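Local coordinates for cobalamin biosynthesis protein CobN (Mycobacterium tuberculosis, PDB 7C6O), which probably catalyses, as the large subunit of cobaltochelatase, the ATP-dependent insertion of cobalt into the corrin ring during cobalamin biosynthesis, at residues Ser844-Ser852 and Ala947-Leu955; Val592-Gln600 and Trp886-Ala894. One frame throughout, in Å; residues are numbered along the deposited sequence.

Overall arrangement
Contacts 1 and 2 are both buried, with centres about 12 Å apart. Contact 2 lies deeper, about 4 Å from the centre of the chain; contact 1 lies about 12 Å from it. Helix 887-893 links the two. It forms half of contact 2, and its Ala-890 and Met-891 also pack on Phe-948 of contact 1. A probable hydrogen bond from Ser-852 N to Ala-894 O (3.1 Å) ties the segments 844-852 and 886-894. The chemistry differs. Contact 1 sets a loop on a helix start through apolar packing and two bridging waters. Contact 2 joins two helices by direct polar bonds, including a salt bridge.

Contact 1 (Ser844-Ser852 and Ala947-Leu955); sequences SVDPKAVPS and AFPHVVTML
Lys-848 and His-950 meet through their first torsions: in both, CG lies beside the backbone N and anti to the carbonyl carbon (chi1 -64° and -45°). Lys-848 CG then sits over the imidazole face in a CH-pi contact, 3.7 Å from the centroid of the His-950 ring and 10° off the ring normal. Bends at chi3 and chi4 fold the lysine chain, and water 2 bridges the lysine amine and the imidazole. Water 2 accepts from Lys-848 NZ (2.9 Å) and is also hydrogen-bonded to His-950 NE2. Water 1 is bound at the ring's other nitrogen, 2.7 Å from His-950 ND1, and donates to Pro-847 O. Both waters lie at the ring edge, in its plane, so the imidazole is held at two nitrogens and covered on one face.

The loop 844-852 packs here on the start of helix 949-963. A type I turn from Asp-846 to Ala-849 shapes the loop. Asp-846 OD1 accepts from Lys-848 N (3.1 Å), which makes an Asx turn, while OD2 forms a salt bridge with Arg-917.

The inner side is apolar. Val-845 CG2 touches the edge of the Phe-948 ring, 3.9 Å from Phe-948 CE2. Pro-847 CB and Val-850 CG2 approach the same ring near CD2. Val-850 CG2 also meets Val-951 CG2 at 3.7 Å, the two side chains crossing at about a right angle. Pro-851 follows a cis peptide bond. Pro-851 CD, a ring carbon, lies 4.2 Å from Met-954 SD, and Met-954 CE lies 3.5 Å from Val-850 O.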
ATOM      1  N   SER A 844       0.042   1.084  -7.684  1.00 13.85           N
ATOM      2  CA  SER A 844       1.275   0.467  -7.221  1.00 16.96           C
ATOM      3  C   SER A 844       1.726  -0.561  -8.247  1.00 18.39           C
ATOM      4  O   SER A 844       2.276  -0.191  -9.294  1.00 16.60           O
ATOM      5  CB  SER A 844       1.095  -0.120  -5.816  1.00 13.10           C
ATOM      6  OG  SER A 844      -0.011  -1.003  -5.758  1.00 14.71           O
ATOM      7  N   VAL A 845       1.531  -1.855  -7.987  1.00 17.30           N
ATOM      8  CA  VAL A 845       2.145  -2.909  -8.782  1.00 16.22           C
ATOM      9  C   VAL A 845       1.122  -3.993  -9.087  1.00 14.63           C
ATOM     10  O   VAL A 845       0.078  -4.103  -8.440  1.00 15.15           O
ATOM     11  CB  VAL A 845       3.366  -3.529  -8.063  1.00 15.58           C
ATOM     12  CG1 VAL A 845       4.440  -2.478  -7.829  1.00 17.28           C
ATOM     13  CG2 VAL A 845       2.943  -4.176  -6.748  1.00 14.52           C
ATOM     14  N   ASP A 846       1.435  -4.791 -10.098  1.00 14.42           N
ATOM     15  CA  ASP A 846       0.728  -6.039 -10.338  1.00 15.31           C
ATOM     16  C   ASP A 846       1.129  -7.006  -9.235  1.00 12.91           C
ATOM     17  O   ASP A 846       2.290  -7.437  -9.202  1.00 14.45           O
ATOM     18  CB  ASP A 846       1.079  -6.597 -11.723  1.00 17.27           C
ATOM     19  CG  ASP A 846       0.410  -7.934 -12.018  1.00 18.92           C
ATOM     20  OD1 ASP A 846      -0.371  -8.436 -11.184  1.00 19.62           O
ATOM     21  OD2 ASP A 846       0.672  -8.489 -13.106  1.00 21.18           O
ATOM     22  N   PRO A 847       0.229  -7.366  -8.316  1.00 13.52           N
ATOM     23  CA  PRO A 847       0.634  -8.190  -7.167  1.00 16.16           C
ATOM     24  C   PRO A 847       0.984  -9.621  -7.530  1.00 16.32           C
ATOM     25  O   PRO A 847       1.553 -10.326  -6.687  1.00 16.41           O
ATOM     26  CB  PRO A 847      -0.593  -8.135  -6.253  1.00 16.00           C
ATOM     27  CG  PRO A 847      -1.740  -7.949  -7.203  1.00 14.97           C
ATOM     28  CD  PRO A 847      -1.214  -7.066  -8.306  1.00 12.96           C
ATOM     29  N   LYS A 848       0.655 -10.075  -8.739  1.00 16.49           N
ATOM     30  CA  LYS A 848       1.050 -11.395  -9.213  1.00 15.49           C
ATOM     31  C   LYS A 848       2.379 -11.378  -9.956  1.00 18.74           C
ATOM     32  O   LYS A 848       2.816 -12.426 -10.445  1.00 19.03           O
ATOM     33  CB  LYS A 848      -0.045 -11.977 -10.119  1.00 15.26           C
ATOM     34  CG  LYS A 848      -1.369 -12.223  -9.401  1.00 19.46           C
ATOM     35  CD  LYS A 848      -2.516 -12.443 -10.381  1.00 21.95           C
ATOM     36  CE  LYS A 848      -2.349 -13.735 -11.164  1.00 27.53           C
ATOM     37  NZ  LYS A 848      -2.399 -14.934 -10.282  1.00 31.44           N
ATOM     38  N   ALA A 849       3.032 -10.217 -10.048  1.00 19.78           N
ATOM     39  CA  ALA A 849       4.280 -10.065 -10.785  1.00 18.35           C
ATOM     40  C   ALA A 849       5.432  -9.659  -9.872  1.00 17.62           C
ATOM     41  O   ALA A 849       6.378  -8.998 -10.313  1.00 16.35           O
ATOM     42  CB  ALA A 849       4.116  -9.053 -11.918  1.00 16.03           C
ATOM     43  N   VAL A 850       5.366 -10.042  -8.600  1.00 16.03           N
ATOM     44  CA  VAL A 850       6.441  -9.751  -7.655  1.00 16.56           C
ATOM     45  C   VAL A 850       6.927 -11.063  -7.047  1.00 17.46           C
ATOM     46  O   VAL A 850       6.108 -11.922  -6.686  1.00 19.17           O
ATOM     47  CB  VAL A 850       5.994  -8.746  -6.577  1.00 17.99           C
ATOM     48  CG1 VAL A 850       5.688  -7.393  -7.206  1.00 17.33           C
ATOM     49  CG2 VAL A 850       4.784  -9.254  -5.815  1.00 21.07           C
ATOM     50  N   PRO A 851       8.246 -11.278  -6.930  1.00 18.33           N
ATOM     51  CA  PRO A 851       9.291 -10.331  -7.332  1.00 17.20           C
ATOM     52  C   PRO A 851       9.508 -10.256  -8.841  1.00 19.99           C
ATOM     53  O   PRO A 851       9.376 -11.262  -9.542  1.00 17.80           O
ATOM     54  CB  PRO A 851      10.541 -10.885  -6.645  1.00 15.14           C
ATOM     55  CG  PRO A 851      10.291 -12.354  -6.575  1.00 15.46           C
ATOM     56  CD  PRO A 851       8.813 -12.501  -6.332  1.00 16.00           C
ATOM     57  N   SER A 852       9.827  -9.059  -9.328  1.00 19.30           N
ATOM     58  CA  SER A 852      10.284  -8.915 -10.698  1.00 21.15           C
ATOM     59  C   SER A 852      11.682  -9.511 -10.841  1.00 21.68           C
ATOM     60  O   SER A 852      12.336  -9.882  -9.860  1.00 19.68           O
ATOM     61  CB  SER A 852      10.296  -7.444 -11.113  1.00 21.15           C
ATOM     62  OG  SER A 852      11.325  -6.731 -10.443  1.00 19.88           O
ATOM     63  N   ALA A 947      -2.561  -7.118   0.693  1.00 12.74           N
ATOM     64  CA  ALA A 947      -2.288  -6.729  -0.684  1.00 11.93           C
ATOM     65  C   ALA A 947      -1.533  -7.779  -1.486  1.00 14.38           C
ATOM     66  O   ALA A 947      -1.591  -7.746  -2.721  1.00 13.58           O
ATOM     67  CB  ALA A 947      -1.484  -5.424  -0.713  1.00 13.20           C
ATOM     68  N   PHE A 948      -0.826  -8.696  -0.833  1.00 13.27           N
ATOM     69  CA  PHE A 948       0.002  -9.682  -1.529  1.00 12.44           C
ATOM     70  C   PHE A 948      -0.332 -11.096  -1.065  1.00 13.93           C
ATOM     71  O   PHE A 948       0.543 -11.839  -0.607  1.00 16.61           O
ATOM     72  CB  PHE A 948       1.482  -9.361  -1.330  1.00 12.09           C
ATOM     73  CG  PHE A 948       1.897  -8.055  -1.944  1.00 14.46           C
ATOM     74  CD1 PHE A 948       2.015  -6.913  -1.168  1.00 13.48           C
ATOM     75  CD2 PHE A 948       2.135  -7.960  -3.306  1.00 13.66           C
ATOM     76  CE1 PHE A 948       2.387  -5.707  -1.737  1.00 13.86           C
ATOM     77  CE2 PHE A 948       2.506  -6.756  -3.881  1.00 16.66           C
ATOM     78  CZ  PHE A 948       2.632  -5.626  -3.096  1.00 15.02           C
ATOM     79  N   PRO A 949      -1.594 -11.516  -1.194  1.00 14.59           N
ATOM     80  CA  PRO A 949      -1.937 -12.876  -0.758  1.00 15.17           C
ATOM     81  C   PRO A 949      -1.258 -13.944  -1.595  1.00 14.51           C
ATOM     82  O   PRO A 949      -0.910 -15.003  -1.058  1.00 15.39           O
ATOM     83  CB  PRO A 949      -3.464 -12.915  -0.902  1.00 14.86           C
ATOM     84  CG  PRO A 949      -3.743 -11.970  -2.024  1.00 17.31           C
ATOM     85  CD  PRO A 949      -2.724 -10.862  -1.883  1.00 14.18           C
ATOM     86  N   HIS A 950      -1.044 -13.690  -2.891  1.00 16.93           N
ATOM     87  CA  HIS A 950      -0.334 -14.652  -3.730  1.00 18.09           C
ATOM     88  C   HIS A 950       1.093 -14.864  -3.244  1.00 18.42           C
ATOM     89  O   HIS A 950       1.632 -15.969  -3.365  1.00 18.09           O
ATOM     90  CB  HIS A 950      -0.311 -14.186  -5.189  1.00 17.75           C
ATOM     91  CG  HIS A 950      -1.624 -13.671  -5.694  1.00 19.97           C
ATOM     92  ND1 HIS A 950      -2.076 -12.397  -5.426  1.00 22.31           N
ATOM     93  CD2 HIS A 950      -2.570 -14.250  -6.471  1.00 22.62           C
ATOM     94  CE1 HIS A 950      -3.249 -12.216  -6.006  1.00 21.64           C
ATOM     95  NE2 HIS A 950      -3.572 -13.326  -6.647  1.00 21.51           N
ATOM     96  N   VAL A 951       1.719 -13.819  -2.701  1.00 18.15           N
ATOM     97  CA  VAL A 951       3.096 -13.930  -2.228  1.00 18.36           C
ATOM     98  C   VAL A 951       3.163 -14.703  -0.918  1.00 14.77           C
ATOM     99  O   VAL A 951       4.083 -15.501  -0.705  1.00 16.29           O
ATOM    100  CB  VAL A 951       3.723 -12.533  -2.088  1.00 16.75           C
ATOM    101  CG1 VAL A 951       5.130 -12.649  -1.540  1.00 14.78           C
ATOM    102  CG2 VAL A 951       3.725 -11.810  -3.426  1.00 14.49           C
ATOM    103  N   VAL A 952       2.205 -14.470  -0.014  1.00 13.70           N
ATOM    104  CA  VAL A 952       2.133 -15.248   1.222  1.00 15.47           C
ATOM    105  C   VAL A 952       2.088 -16.735   0.900  1.00 15.16           C
ATOM    106  O   VAL A 952       2.816 -17.545   1.489  1.00 17.04           O
ATOM    107  CB  VAL A 952       0.912 -14.818   2.055  1.00 17.85           C
ATOM    108  CG1 VAL A 952       0.712 -15.757   3.237  1.00 15.46           C
ATOM    109  CG2 VAL A 952       1.070 -13.378   2.530  1.00 18.33           C
ATOM    110  N   THR A 953       1.229 -17.114  -0.047  1.00 14.16           N
ATOM    111  CA  THR A 953       1.174 -18.504  -0.481  1.00 17.21           C
ATOM    112  C   THR A 953       2.474 -18.920  -1.156  1.00 17.14           C
ATOM    113  O   THR A 953       2.955 -20.041  -0.954  1.00 19.30           O
ATOM    114  CB  THR A 953      -0.011 -18.704  -1.424  1.00 18.63           C
ATOM    115  OG1 THR A 953      -1.211 -18.245  -0.790  1.00 21.43           O
ATOM    116  CG2 THR A 953      -0.166 -20.169  -1.772  1.00 22.41           C
ATOM    117  N   MET A 954       3.062 -18.024  -1.953  1.00 17.58           N
ATOM    118  CA  MET A 954       4.311 -18.336  -2.643  1.00 17.98           C
ATOM    119  C   MET A 954       5.432 -18.640  -1.654  1.00 18.83           C
ATOM    120  O   MET A 954       6.171 -19.618  -1.820  1.00 18.36           O
ATOM    121  CB  MET A 954       4.703 -17.173  -3.555  1.00 18.10           C
ATOM    122  CG  MET A 954       6.041 -17.361  -4.260  1.00 18.43           C
ATOM    123  SD  MET A 954       6.712 -15.817  -4.906  1.00 21.99           S
ATOM    124  CE  MET A 954       5.372 -15.250  -5.948  1.00 22.30           C
ATOM    125  N   LEU A 955       5.580 -17.808  -0.622  1.00 16.46           N
ATOM    126  CA  LEU A 955       6.642 -18.040   0.352  1.00 13.80           C
ATOM    127  C   LEU A 955       6.378 -19.303   1.163  1.00 13.71           C
ATOM    128  O   LEU A 955       7.310 -20.056   1.472  1.00 17.07           O
ATOM    129  CB  LEU A 955       6.795 -16.829   1.271  1.00 15.71           C
ATOM    130  CG  LEU A 955       7.295 -15.544   0.607  1.00 17.13           C
ATOM    131  CD1 LEU A 955       7.403 -14.427   1.630  1.00 18.48           C
ATOM    132  CD2 LEU A 955       8.637 -15.772  -0.080  1.00 18.28           C
TER
HETATM  133  O   HOH W   1       0.057 -11.069  -4.365  1.00 18.71           O
HETATM  134  O   HOH W   2      -5.014 -14.921  -8.948  1.00 27.06           O

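Contact 2 (Val592-Gln600 and Trp886-Ala894); sequences VNDPGEGTQ and WGTSAMRTA
Gly-596 and Thr-888 bring two helix N-terminal turns together, their CA atoms 3.7 Å apart. The axes of helices 595-600 and 887-893 cross at 116° and approach to 7.9 Å. Each helix follows a strand, 586-591 and 880-885, that belongs to a different sheet, so the contact joins two sheet-bearing parts of the CobN chain. Gly-596 has no side chain, and its backbone lies directly against Thr-888.

Ionic and hydrogen bonds surround Arg-892. Its extended chain carries the guanidinium to the turn before helix 595-604. Arg-892 NE donates to Asn-593 O at 2.7 Å, nearly straight (169°) and in the guanidinium plane. Arg-892 NH2 makes a salt bridge with Asp-594 OD1 at 2.8 Å; it meets the oxygen from above the carboxylate plane. NH2 also donates to water 3, which donates in turn to Glu-597 OE2. These bonds should fix the rotation of the guanidinium.

Thr-888 OG1 lies anti to its own backbone N (chi1 -166°), facing helix 595-604. Thr-888 OG1 accepts from Gly-596 N at 3.1 Å and donates to Glu-597 OE1, on the syn side but tilted out of the carboxylate plane.

Apolar packing centres on Met-891. Pro-595 and Met-891 run alongside each other, pointing opposite ways, with Pro-595 CG 3.5 Å from Met-891 CB. Phe-943 of helix 942-947 packs on Met-891 and Thr-599. Met-891 SD rests 3.7 Å from Gly-596 CA, and its CE reaches Thr-599. A separate polar detail lies within helix 595-604: Thr-599 OG1 donates to Pro-595 O at 2.7 Å.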
ATOM      1  N   VAL A 592       4.354  10.366  -2.130  1.00 11.11           N
ATOM      2  CA  VAL A 592       4.437   9.540  -3.334  1.00 12.67           C
ATOM      3  C   VAL A 592       5.231   8.258  -3.094  1.00 13.41           C
ATOM      4  O   VAL A 592       4.951   7.226  -3.719  1.00 12.36           O
ATOM      5  CB  VAL A 592       5.028  10.362  -4.500  1.00 14.57           C
ATOM      6  CG1 VAL A 592       6.437  10.853  -4.165  1.00 15.16           C
ATOM      7  CG2 VAL A 592       5.033   9.548  -5.792  1.00 13.99           C
ATOM      8  N   ASN A 593       6.220   8.278  -2.197  1.00 12.78           N
ATOM      9  CA  ASN A 593       7.056   7.104  -1.982  1.00 13.00           C
ATOM     10  C   ASN A 593       6.591   6.253  -0.804  1.00 11.58           C
ATOM     11  O   ASN A 593       7.369   5.447  -0.286  1.00 14.17           O
ATOM     12  CB  ASN A 593       8.523   7.507  -1.805  1.00 15.98           C
ATOM     13  CG  ASN A 593       8.776   8.252  -0.513  1.00 18.88           C
ATOM     14  OD1 ASN A 593       8.441   9.427  -0.390  1.00 19.84           O
ATOM     15  ND2 ASN A 593       9.396   7.580   0.449  1.00 20.09           N
ATOM     16  N   ASP A 594       5.329   6.391  -0.388  1.00 11.98           N
ATOM     17  CA  ASP A 594       4.712   5.505   0.599  1.00 13.40           C
ATOM     18  C   ASP A 594       3.524   4.790  -0.043  1.00 14.99           C
ATOM     19  O   ASP A 594       2.368   4.997   0.357  1.00 11.17           O
ATOM     20  CB  ASP A 594       4.278   6.273   1.846  1.00 15.57           C
ATOM     21  CG  ASP A 594       5.451   6.684   2.718  1.00 22.02           C
ATOM     22  OD1 ASP A 594       6.601   6.309   2.399  1.00 24.00           O
ATOM     23  OD2 ASP A 594       5.223   7.384   3.726  1.00 24.96           O
ATOM     24  N   PRO A 595       3.775   3.926  -1.035  1.00 13.96           N
ATOM     25  CA  PRO A 595       2.653   3.321  -1.775  1.00 13.38           C
ATOM     26  C   PRO A 595       1.763   2.426  -0.932  1.00 14.07           C
ATOM     27  O   PRO A 595       0.541   2.427  -1.124  1.00 14.27           O
ATOM     28  CB  PRO A 595       3.359   2.528  -2.883  1.00 13.67           C
ATOM     29  CG  PRO A 595       4.721   2.257  -2.343  1.00 11.32           C
ATOM     30  CD  PRO A 595       5.080   3.458  -1.535  1.00 13.98           C
ATOM     31  N   GLY A 596       2.337   1.650  -0.012  1.00 15.46           N
ATOM     32  CA  GLY A 596       1.530   0.708   0.748  1.00 15.78           C
ATOM     33  C   GLY A 596       0.505   1.396   1.629  1.00 14.66           C
ATOM     34  O   GLY A 596      -0.672   1.022   1.653  1.00 11.29           O
ATOM     35  N   GLU A 597       0.937   2.422   2.360  1.00 10.70           N
ATOM     36  CA  GLU A 597       0.022   3.108   3.263  1.00 14.01           C
ATOM     37  C   GLU A 597      -1.050   3.870   2.489  1.00 12.60           C
ATOM     38  O   GLU A 597      -2.211   3.916   2.909  1.00 13.55           O
ATOM     39  CB  GLU A 597       0.807   4.038   4.185  1.00 17.67           C
ATOM     40  CG  GLU A 597       1.870   3.322   5.023  1.00 23.18           C
ATOM     41  CD  GLU A 597       3.210   3.183   4.306  1.00 25.59           C
ATOM     42  OE1 GLU A 597       3.251   3.306   3.062  1.00 23.28           O
ATOM     43  OE2 GLU A 597       4.230   2.956   4.993  1.00 27.46           O
ATOM     44  N   GLY A 598      -0.685   4.467   1.352  1.00 12.04           N
ATOM     45  CA  GLY A 598      -1.687   5.130   0.532  1.00 12.87           C
ATOM     46  C   GLY A 598      -2.685   4.152  -0.051  1.00 14.18           C
ATOM     47  O   GLY A 598      -3.884   4.440  -0.127  1.00 12.59           O
ATOM     48  N   THR A 599      -2.204   2.978  -0.461  1.00 11.80           N
ATOM     49  CA  THR A 599      -3.077   1.959  -1.033  1.00 12.13           C
ATOM     50  C   THR A 599      -4.110   1.479  -0.020  1.00 12.43           C
ATOM     51  O   THR A 599      -5.260   1.195  -0.381  1.00 12.06           O
ATOM     52  CB  THR A 599      -2.226   0.795  -1.545  1.00 11.63           C
ATOM     53  OG1 THR A 599      -1.366   1.263  -2.592  1.00 14.01           O
ATOM     54  CG2 THR A 599      -3.093  -0.321  -2.076  1.00 12.77           C
ATOM     55  N   GLN A 600      -3.726   1.394   1.256  1.00 10.72           N
ATOM     56  CA  GLN A 600      -4.673   0.948   2.273  1.00 12.54           C
ATOM     57  C   GLN A 600      -5.840   1.920   2.395  1.00 12.36           C
ATOM     58  O   GLN A 600      -6.990   1.501   2.573  1.00 11.28           O
ATOM     59  CB  GLN A 600      -3.970   0.777   3.621  1.00 12.26           C
ATOM     60  CG  GLN A 600      -4.798   0.024   4.670  1.00 14.17           C
ATOM     61  CD  GLN A 600      -4.967  -1.459   4.350  1.00 15.89           C
ATOM     62  OE1 GLN A 600      -5.388  -1.833   3.254  1.00 19.73           O
ATOM     63  NE2 GLN A 600      -4.643  -2.310   5.315  1.00 17.07           N
ATOM     64  N   TRP A 886       7.283  -5.747   4.546  1.00 12.97           N
ATOM     65  CA  TRP A 886       6.172  -4.810   4.463  1.00 14.15           C
ATOM     66  C   TRP A 886       5.642  -4.713   3.038  1.00 15.48           C
ATOM     67  O   TRP A 886       6.388  -4.859   2.065  1.00 12.66           O
ATOM     68  CB  TRP A 886       6.589  -3.412   4.928  1.00 13.91           C
ATOM     69  CG  TRP A 886       6.978  -3.323   6.367  1.00 12.61           C
ATOM     70  CD1 TRP A 886       6.619  -4.174   7.372  1.00 12.73           C
ATOM     71  CD2 TRP A 886       7.811  -2.323   6.964  1.00 11.10           C
ATOM     72  NE1 TRP A 886       7.176  -3.762   8.560  1.00 14.60           N
ATOM     73  CE2 TRP A 886       7.912  -2.627   8.336  1.00 12.81           C
ATOM     74  CE3 TRP A 886       8.484  -1.201   6.471  1.00 14.64           C
ATOM     75  CZ2 TRP A 886       8.656  -1.848   9.221  1.00 12.43           C
ATOM     76  CZ3 TRP A 886       9.222  -0.429   7.350  1.00 15.77           C
ATOM     77  CH2 TRP A 886       9.301  -0.755   8.710  1.00 13.04           C
ATOM     78  N   GLY A 887       4.344  -4.428   2.926  1.00 13.12           N
ATOM     79  CA  GLY A 887       3.747  -4.266   1.611  1.00 13.07           C
ATOM     80  C   GLY A 887       4.263  -3.040   0.881  1.00 15.86           C
ATOM     81  O   GLY A 887       4.491  -3.078  -0.333  1.00 11.86           O
ATOM     82  N   THR A 888       4.457  -1.935   1.608  1.00 11.90           N
ATOM     83  CA  THR A 888       4.960  -0.724   0.972  1.00 13.18           C
ATOM     84  C   THR A 888       6.353  -0.944   0.393  1.00 12.99           C
ATOM     85  O   THR A 888       6.687  -0.376  -0.653  1.00 12.40           O
ATOM     86  CB  THR A 888       4.941   0.445   1.969  1.00 13.39           C
ATOM     87  OG1 THR A 888       5.108   1.681   1.266  1.00 14.75           O
ATOM     88  CG2 THR A 888       6.043   0.310   3.018  1.00 16.89           C
ATOM     89  N   SER A 889       7.158  -1.802   1.028  1.00 13.50           N
ATOM     90  CA  SER A 889       8.481  -2.118   0.499  1.00 15.11           C
ATOM     91  C   SER A 889       8.382  -2.919  -0.792  1.00 13.31           C
ATOM     92  O   SER A 889       9.126  -2.665  -1.745  1.00 12.84           O
ATOM     93  CB  SER A 889       9.289  -2.893   1.540  1.00 14.24           C
ATOM     94  OG  SER A 889       9.419  -2.152   2.741  1.00 15.57           O
ATOM     95  N   ALA A 890       7.481  -3.903  -0.836  1.00 13.29           N
ATOM     96  CA  ALA A 890       7.292  -4.661  -2.067  1.00 13.46           C
ATOM     97  C   ALA A 890       6.828  -3.761  -3.203  1.00 14.04           C
ATOM     98  O   ALA A 890       7.180  -3.994  -4.363  1.00 12.86           O
ATOM     99  CB  ALA A 890       6.291  -5.795  -1.843  1.00 12.58           C
ATOM    100  N   MET A 891       6.058  -2.719  -2.890  1.00 11.85           N
ATOM    101  CA  MET A 891       5.596  -1.806  -3.928  1.00 11.50           C
ATOM    102  C   MET A 891       6.682  -0.826  -4.359  1.00 13.73           C
ATOM    103  O   MET A 891       6.686  -0.386  -5.513  1.00 13.39           O
ATOM    104  CB  MET A 891       4.363  -1.051  -3.442  1.00 12.75           C
ATOM    105  CG  MET A 891       3.158  -1.942  -3.196  1.00 13.78           C
ATOM    106  SD  MET A 891       1.786  -1.027  -2.479  1.00 14.92           S
ATOM    107  CE  MET A 891       0.462  -2.227  -2.650  1.00 12.37           C
ATOM    108  N   ARG A 892       7.600  -0.470  -3.453  1.00 15.28           N
ATOM    109  CA  ARG A 892       8.695   0.426  -3.814  1.00 13.61           C
ATOM    110  C   ARG A 892       9.737  -0.270  -4.682  1.00 15.34           C
ATOM    111  O   ARG A 892      10.367   0.373  -5.532  1.00 13.43           O
ATOM    112  CB  ARG A 892       9.387   0.968  -2.561  1.00 11.34           C
ATOM    113  CG  ARG A 892       8.587   1.925  -1.687  1.00 14.84           C
ATOM    114  CD  ARG A 892       9.478   2.420  -0.537  1.00 17.88           C
ATOM    115  NE  ARG A 892       8.777   3.282   0.407  1.00 22.57           N
ATOM    116  CZ  ARG A 892       8.744   3.090   1.721  1.00 21.21           C
ATOM    117  NH1 ARG A 892       9.391   2.067   2.267  1.00 18.67           N
ATOM    118  NH2 ARG A 892       8.079   3.935   2.493  1.00 26.42           N
ATOM    119  N   THR A 893       9.951  -1.569  -4.469  1.00 15.40           N
ATOM    120  CA  THR A 893      11.063  -2.289  -5.072  1.00 13.51           C
ATOM    121  C   THR A 893      10.645  -3.380  -6.045  1.00 16.20           C
ATOM    122  O   THR A 893      11.523  -3.976  -6.684  1.00 14.32           O
ATOM    123  CB  THR A 893      11.930  -2.940  -3.985  1.00 13.92           C
ATOM    124  OG1 THR A 893      11.185  -3.994  -3.364  1.00 14.98           O
ATOM    125  CG2 THR A 893      12.325  -1.920  -2.926  1.00 12.77           C
ATOM    126  N   ALA A 894       9.349  -3.664  -6.165  1.00 14.19           N
ATOM    127  CA  ALA A 894       8.819  -4.810  -6.901  1.00 17.31           C
ATOM    128  C   ALA A 894       9.254  -6.141  -6.290  1.00 19.24           C
ATOM    129  O   ALA A 894       9.280  -7.164  -6.981  1.00 17.65           O
ATOM    130  CB  ALA A 894       9.188  -4.753  -8.391  1.00 18.06           C
TER
HETATM  131  O   HOH W   3       7.196   3.727   5.269  1.00 33.65           O